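Putative N-acetylneuraminate lyase ([Ruminococcus] gnavus ATCC 29149, PDB 6RB7) belongs to the dihydrodipicolinate synthetase family, whose members are enzymes built on a (beta/alpha)8 barrel. Local coordinates at residues T64-N78 with N98-H112. Sequence-based numbering, arbitrary orientation.
Sequences TKYFVKKGVKGVYVN and NVMKVAEGKLTVIAH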
loop_
_atom_site.group_PDB
_atom_site.type_symbol
_atom_site.label_atom_id
_atom_site.label_comp_id
_atom_site.label_asym_id
_atom_site.label_seq_id
_atom_site.Cartn_x
_atom_site.Cartn_y
_atom_site.Cartn_z
ATOM N N THR A 64 -35.575 5.484 -13.562
ATOM C CA THR A 64 -35.739 6.890 -13.124
ATOM C C THR A 64 -37.092 7.031 -12.410
ATOM O O THR A 64 -37.168 7.624 -11.340
ATOM C CB THR A 64 -35.623 7.866 -14.291
ATOM O OG1 THR A 64 -34.433 7.622 -15.038
ATOM C CG2 THR A 64 -35.697 9.292 -13.819
ATOM N N LYS A 65 -38.152 6.475 -13.001
ATOM C CA LYS A 65 -39.505 6.583 -12.397
ATOM C C LYS A 65 -39.508 5.856 -11.053
ATOM O O LYS A 65 -40.214 6.307 -10.109
ATOM C CB LYS A 65 -40.534 6.022 -13.363
ATOM C CG LYS A 65 -40.698 6.874 -14.597
ATOM C CD LYS A 65 -41.738 6.402 -15.583
ATOM C CE LYS A 65 -41.390 5.054 -16.183
ATOM N NZ LYS A 65 -42.430 4.577 -17.141
ATOM N N TYR A 66 -38.766 4.756 -10.942
ATOM C CA TYR A 66 -38.600 4.025 -9.666
ATOM C C TYR A 66 -38.023 4.958 -8.611
ATOM O O TYR A 66 -38.560 5.040 -7.513
ATOM C CB TYR A 66 -37.712 2.812 -9.885
ATOM C CG TYR A 66 -37.131 2.141 -8.661
ATOM C CD1 TYR A 66 -37.853 1.240 -7.911
ATOM C CD2 TYR A 66 -35.807 2.381 -8.313
ATOM C CE1 TYR A 66 -37.293 0.578 -6.820
ATOM C CE2 TYR A 66 -35.238 1.730 -7.222
ATOM C CZ TYR A 66 -35.973 0.816 -6.482
ATOM O OH TYR A 66 -35.393 0.190 -5.410
ATOM N N PHE A 67 -36.956 5.674 -8.926
ATOM C CA PHE A 67 -36.342 6.581 -7.933
ATOM C C PHE A 67 -37.277 7.739 -7.585
ATOM O O PHE A 67 -37.356 8.134 -6.419
ATOM C CB PHE A 67 -34.991 7.079 -8.426
ATOM C CG PHE A 67 -33.901 6.042 -8.292
ATOM C CD1 PHE A 67 -33.632 5.479 -7.057
ATOM C CD2 PHE A 67 -33.172 5.628 -9.390
ATOM C CE1 PHE A 67 -32.616 4.536 -6.926
ATOM C CE2 PHE A 67 -32.107 4.730 -9.239
ATOM C CZ PHE A 67 -31.896 4.141 -8.013
ATOM N N VAL A 68 -38.017 8.277 -8.555
ATOM C CA VAL A 68 -39.033 9.318 -8.240
ATOM C C VAL A 68 -40.062 8.751 -7.266
ATOM O O VAL A 68 -40.351 9.404 -6.238
ATOM C CB VAL A 68 -39.719 9.809 -9.520
ATOM C CG1 VAL A 68 -40.922 10.660 -9.187
ATOM C CG2 VAL A 68 -38.762 10.525 -10.436
ATOM N N LYS A 69 -40.586 7.562 -7.534
ATOM C CA LYS A 69 -41.629 6.990 -6.652
ATOM C C LYS A 69 -41.079 6.628 -5.268
ATOM O O LYS A 69 -41.844 6.730 -4.288
ATOM C CB LYS A 69 -42.374 5.894 -7.380
ATOM C CG LYS A 69 -43.169 6.461 -8.569
ATOM C CD LYS A 69 -44.139 7.590 -8.320
ATOM C CE LYS A 69 -44.864 7.978 -9.596
ATOM N NZ LYS A 69 -45.813 9.096 -9.369
ATOM N N LYS A 70 -39.787 6.318 -5.135
ATOM C CA LYS A 70 -39.205 6.027 -3.820
ATOM C C LYS A 70 -38.919 7.295 -3.033
ATOM O O LYS A 70 -38.666 7.160 -1.827
ATOM C CB LYS A 70 -37.951 5.177 -3.968
ATOM C CG LYS A 70 -38.185 3.772 -4.502
ATOM C CD LYS A 70 -38.994 2.913 -3.569
ATOM C CE LYS A 70 -39.081 1.489 -4.125
ATOM N NZ LYS A 70 -40.002 0.594 -3.386
ATOM N N GLY A 71 -38.991 8.459 -3.643
ATOM C CA GLY A 71 -38.870 9.725 -2.898
ATOM C C GLY A 71 -37.440 10.002 -2.465
ATOM O O GLY A 71 -37.254 10.730 -1.458
ATOM N N VAL A 72 -36.455 9.532 -3.220
ATOM C CA VAL A 72 -35.058 9.932 -2.928
ATOM C C VAL A 72 -34.836 11.381 -3.369
ATOM O O VAL A 72 -35.676 11.949 -4.103
ATOM C CB VAL A 72 -34.049 8.960 -3.580
ATOM C CG1 VAL A 72 -34.209 7.552 -3.008
ATOM C CG2 VAL A 72 -34.167 8.937 -5.083
ATOM N N LYS A 73 -33.740 11.979 -2.899
ATOM C CA LYS A 73 -33.469 13.406 -3.159
ATOM C C LYS A 73 -33.092 13.590 -4.614
ATOM O O LYS A 73 -33.433 14.645 -5.218
ATOM C CB LYS A 73 -32.394 13.915 -2.231
ATOM C CG LYS A 73 -32.141 15.403 -2.281
ATOM C CD LYS A 73 -33.376 16.205 -1.841
ATOM C CE LYS A 73 -33.039 17.497 -1.149
ATOM N NZ LYS A 73 -34.200 18.419 -1.163
ATOM N N GLY A 74 -32.321 12.663 -5.146
ATOM C CA GLY A 74 -31.745 12.820 -6.472
ATOM C C GLY A 74 -31.143 11.547 -6.958
ATOM O O GLY A 74 -31.248 10.517 -6.266
ATOM N N VAL A 75 -30.497 11.619 -8.099
ATOM C CA VAL A 75 -29.760 10.477 -8.669
ATOM C C VAL A 75 -28.381 10.947 -9.140
ATOM O O VAL A 75 -28.217 12.129 -9.613
ATOM C CB VAL A 75 -30.491 9.745 -9.791
ATOM C CG1 VAL A 75 -31.660 8.953 -9.250
ATOM C CG2 VAL A 75 -30.935 10.683 -10.906
ATOM N N TYR A 76 -27.410 10.070 -8.998
ATOM C CA TYR A 76 -26.008 10.277 -9.407
ATOM C C TYR A 76 -25.806 9.388 -10.621
ATOM O O TYR A 76 -25.768 8.172 -10.511
ATOM C CB TYR A 76 -25.071 9.950 -8.240
ATOM C CG TYR A 76 -23.614 9.955 -8.616
ATOM C CD1 TYR A 76 -22.954 11.145 -8.837
ATOM C CD2 TYR A 76 -22.885 8.794 -8.648
ATOM C CE1 TYR A 76 -21.597 11.170 -9.154
ATOM C CE2 TYR A 76 -21.534 8.797 -8.992
ATOM C CZ TYR A 76 -20.907 9.983 -9.262
ATOM O OH TYR A 76 -19.592 9.973 -9.579
ATOM N N VAL A 77 -25.758 10.024 -11.804
ATOM C CA VAL A 77 -25.879 9.291 -13.082
ATOM C C VAL A 77 -24.508 9.087 -13.740
ATOM O O VAL A 77 -23.699 10.033 -13.777
ATOM C CB VAL A 77 -26.829 10.070 -13.991
ATOM C CG1 VAL A 77 -27.019 9.335 -15.307
ATOM C CG2 VAL A 77 -28.146 10.355 -13.310
ATOM N N ASN A 78 -24.282 7.903 -14.295
ATOM C CA ASN A 78 -23.068 7.566 -15.063
ATOM C C ASN A 78 -21.834 7.668 -14.156
ATOM O O ASN A 78 -20.765 7.991 -14.669
ATOM C CB ASN A 78 -22.927 8.417 -16.337
ATOM C CG ASN A 78 -23.967 8.098 -17.369
ATOM O OD1 ASN A 78 -24.344 6.933 -17.530
ATOM N ND2 ASN A 78 -24.459 9.133 -18.050
ATOM N N ASN A 98 -32.435 10.022 -21.204
ATOM C CA ASN A 98 -33.610 9.245 -20.758
ATOM C C ASN A 98 -33.922 9.504 -19.290
ATOM O O ASN A 98 -35.093 9.517 -18.936
ATOM C CB ASN A 98 -33.459 7.798 -21.157
ATOM C CG ASN A 98 -33.726 7.638 -22.650
ATOM O OD1 ASN A 98 -34.896 7.694 -23.059
ATOM N ND2 ASN A 98 -32.669 7.507 -23.453
ATOM N N VAL A 99 -32.934 9.774 -18.447
ATOM C CA VAL A 99 -33.230 10.237 -17.068
ATOM C C VAL A 99 -33.997 11.551 -17.122
ATOM O O VAL A 99 -35.039 11.715 -16.458
ATOM C CB VAL A 99 -31.926 10.369 -16.244
ATOM C CG1 VAL A 99 -32.227 11.070 -14.916
ATOM C CG2 VAL A 99 -31.303 8.991 -16.054
ATOM N N MET A 100 -33.474 12.494 -17.874
ATOM C CA MET A 100 -34.017 13.882 -17.840
ATOM C C MET A 100 -35.401 13.882 -18.494
ATOM O O MET A 100 -36.218 14.700 -18.076
ATOM C CB MET A 100 -33.061 14.843 -18.540
ATOM C CG MET A 100 -31.703 14.994 -17.846
ATOM S SD MET A 100 -31.793 15.387 -16.085
ATOM C CE MET A 100 -32.232 17.128 -16.148
ATOM N N LYS A 101 -35.655 12.952 -19.418
ATOM C CA LYS A 101 -36.950 12.841 -20.146
ATOM C C LYS A 101 -38.063 12.608 -19.138
ATOM O O LYS A 101 -39.197 13.062 -19.458
ATOM C CB LYS A 101 -36.974 11.674 -21.133
ATOM C CG LYS A 101 -36.665 11.971 -22.581
ATOM C CD LYS A 101 -37.357 10.996 -23.532
ATOM C CE LYS A 101 -36.728 10.963 -24.914
ATOM N NZ LYS A 101 -35.368 10.360 -24.911
ATOM N N VAL A 102 -37.848 11.854 -18.058
ATOM C CA VAL A 102 -39.012 11.375 -17.252
ATOM C C VAL A 102 -38.866 11.838 -15.829
ATOM O O VAL A 102 -39.799 11.554 -15.045
ATOM C CB VAL A 102 -39.228 9.847 -17.290
ATOM C CG1 VAL A 102 -39.579 9.371 -18.682
ATOM C CG2 VAL A 102 -38.024 9.116 -16.812
ATOM N N ALA A 103 -37.800 12.523 -15.438
ATOM C CA ALA A 103 -37.636 12.904 -14.028
ATOM C C ALA A 103 -38.628 13.998 -13.611
ATOM O O ALA A 103 -38.889 14.151 -12.397
ATOM C CB ALA A 103 -36.211 13.326 -13.787
ATOM N N GLU A 104 -39.074 14.785 -14.560
ATOM C CA GLU A 104 -40.133 15.807 -14.350
ATOM C C GLU A 104 -39.686 16.801 -13.271
ATOM O O GLU A 104 -40.560 17.234 -12.523
ATOM C CB GLU A 104 -41.444 15.117 -13.940
ATOM C CG GLU A 104 -42.025 14.250 -15.046
ATOM C CD GLU A 104 -43.452 13.763 -14.808
ATOM O OE1 GLU A 104 -44.059 14.121 -13.777
ATOM O OE2 GLU A 104 -43.943 12.986 -15.633
ATOM N N GLY A 105 -38.383 17.118 -13.153
ATOM C CA GLY A 105 -37.886 18.052 -12.125
ATOM C C GLY A 105 -37.996 17.507 -10.698
ATOM O O GLY A 105 -37.813 18.277 -9.752
ATOM N N LYS A 106 -38.303 16.223 -10.501
ATOM C CA LYS A 106 -38.573 15.675 -9.172
ATOM C C LYS A 106 -37.283 15.215 -8.497
ATOM O O LYS A 106 -37.346 14.802 -7.337
ATOM C CB LYS A 106 -39.590 14.552 -9.313
ATOM C CG LYS A 106 -40.983 15.096 -9.666
ATOM C CD LYS A 106 -42.020 14.029 -9.847
ATOM C CE LYS A 106 -43.248 14.497 -10.603
ATOM N NZ LYS A 106 -43.925 15.623 -9.925
ATOM N N LEU A 107 -36.168 15.195 -9.221
ATOM C CA LEU A 107 -34.883 14.663 -8.709
ATOM C C LEU A 107 -33.814 15.720 -8.890
ATOM O O LEU A 107 -33.703 16.272 -9.992
ATOM C CB LEU A 107 -34.465 13.400 -9.469
ATOM C CG LEU A 107 -35.360 12.182 -9.262
ATOM C CD1 LEU A 107 -35.084 11.162 -10.313
ATOM C CD2 LEU A 107 -35.149 11.598 -7.863
ATOM N N THR A 108 -32.949 15.859 -7.895
ATOM C CA THR A 108 -31.664 16.543 -8.112
ATOM C C THR A 108 -30.850 15.602 -9.003
ATOM O O THR A 108 -30.771 14.402 -8.681
ATOM C CB THR A 108 -30.964 16.843 -6.803
ATOM O OG1 THR A 108 -31.804 17.719 -6.034
ATOM C CG2 THR A 108 -29.603 17.471 -6.993
ATOM N N VAL A 109 -30.263 16.090 -10.076
ATOM C CA VAL A 109 -29.514 15.223 -11.004
ATOM C C VAL A 109 -28.058 15.651 -10.986
ATOM O O VAL A 109 -27.757 16.818 -11.355
ATOM C CB VAL A 109 -30.098 15.192 -12.421
ATOM C CG1 VAL A 109 -29.231 14.342 -13.336
ATOM C CG2 VAL A 109 -31.526 14.685 -12.395
ATOM N N ILE A 110 -27.178 14.733 -10.583
ATOM C CA ILE A 110 -25.723 14.938 -10.655
ATOM C C ILE A 110 -25.220 13.989 -11.733
ATOM O O ILE A 110 -25.425 12.768 -11.607
ATOM C CB ILE A 110 -25.056 14.643 -9.306
ATOM C CG1 ILE A 110 -25.628 15.472 -8.159
ATOM C CG2 ILE A 110 -23.541 14.799 -9.446
ATOM C CD1 ILE A 110 -25.115 15.065 -6.794
ATOM N N ALA A 111 -24.641 14.526 -12.797
ATOM C CA ALA A 111 -24.122 13.724 -13.928
ATOM C C ALA A 111 -22.601 13.606 -13.814
ATOM O O ALA A 111 -21.901 14.591 -13.917
ATOM C CB ALA A 111 -24.508 14.335 -15.239
ATOM N N HIS A 112 -22.126 12.406 -13.509
ATOM C CA HIS A 112 -20.688 12.093 -13.541
ATOM C C HIS A 112 -20.242 12.058 -14.990
ATOM O O HIS A 112 -20.802 11.255 -15.765
ATOM C CB HIS A 112 -20.415 10.782 -12.818
ATOM C CG HIS A 112 -18.948 10.462 -12.865
ATOM N ND1 HIS A 112 -18.452 9.470 -13.678
ATOM C CD2 HIS A 112 -17.892 11.073 -12.284
ATOM C CE1 HIS A 112 -17.128 9.440 -13.519
ATOM N NE2 HIS A 112 -16.746 10.458 -12.710
HETATM O O HOH W 1 -37.819 12.081 -5.679
HETATM O O HOH W 2 -35.775 16.134 -4.942
HETATM O O HOH W 3 -21.688 10.845 -18.315
#
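Leu107 wedges its isobutyl end between strand 74-77 and helix 64-70. Its CD1 meets Val68 CG2 at 3.7 Å and approaches Thr64 CG2, while CD2 turns to Val72 CG2 and the CA of Gly74; a branched, apolar side chain suits a niche lined mostly by carbon atoms. Val68 CG1, anti to the backbone N (chi1 169°), rests on the aliphatic chain of Lys106, touching CD at 3.6 Å. Where the axes of helix segments 64-70 and 98-103 cross at -44°, Thr64 OG1 lies against Val99 CG2 (3.6 Å), the side chains crossing at about a right angle, and Thr64 CB lies 3.7 Å from Val102 CG2. Bonded to Val60 O, the threonine hydroxyl can sit in this apolar interface. The parallel strands are joined by nearly straight bonds, as from Ile110 N to Val75 O (3.0 Å). On the sheet face opposite the helices, Ile110 CG2 meets the edge of the Tyr76 ring at CD1, 3.8 Å away. Beyond it Tyr76 and His112 lie side by side, pointing the same way, with Tyr76 OH 3.4 Å from His112 CD2. The imidazole is fixed by ND1, which donates to Asn78 O at 2.9 Å almost in the ring plane, and by NE2, bonded to Ile139 N. Strand 74-77, helix 89-103 and strand 108-112 form a beta-alpha-beta unit, the repeating element of this family's TIM barrel.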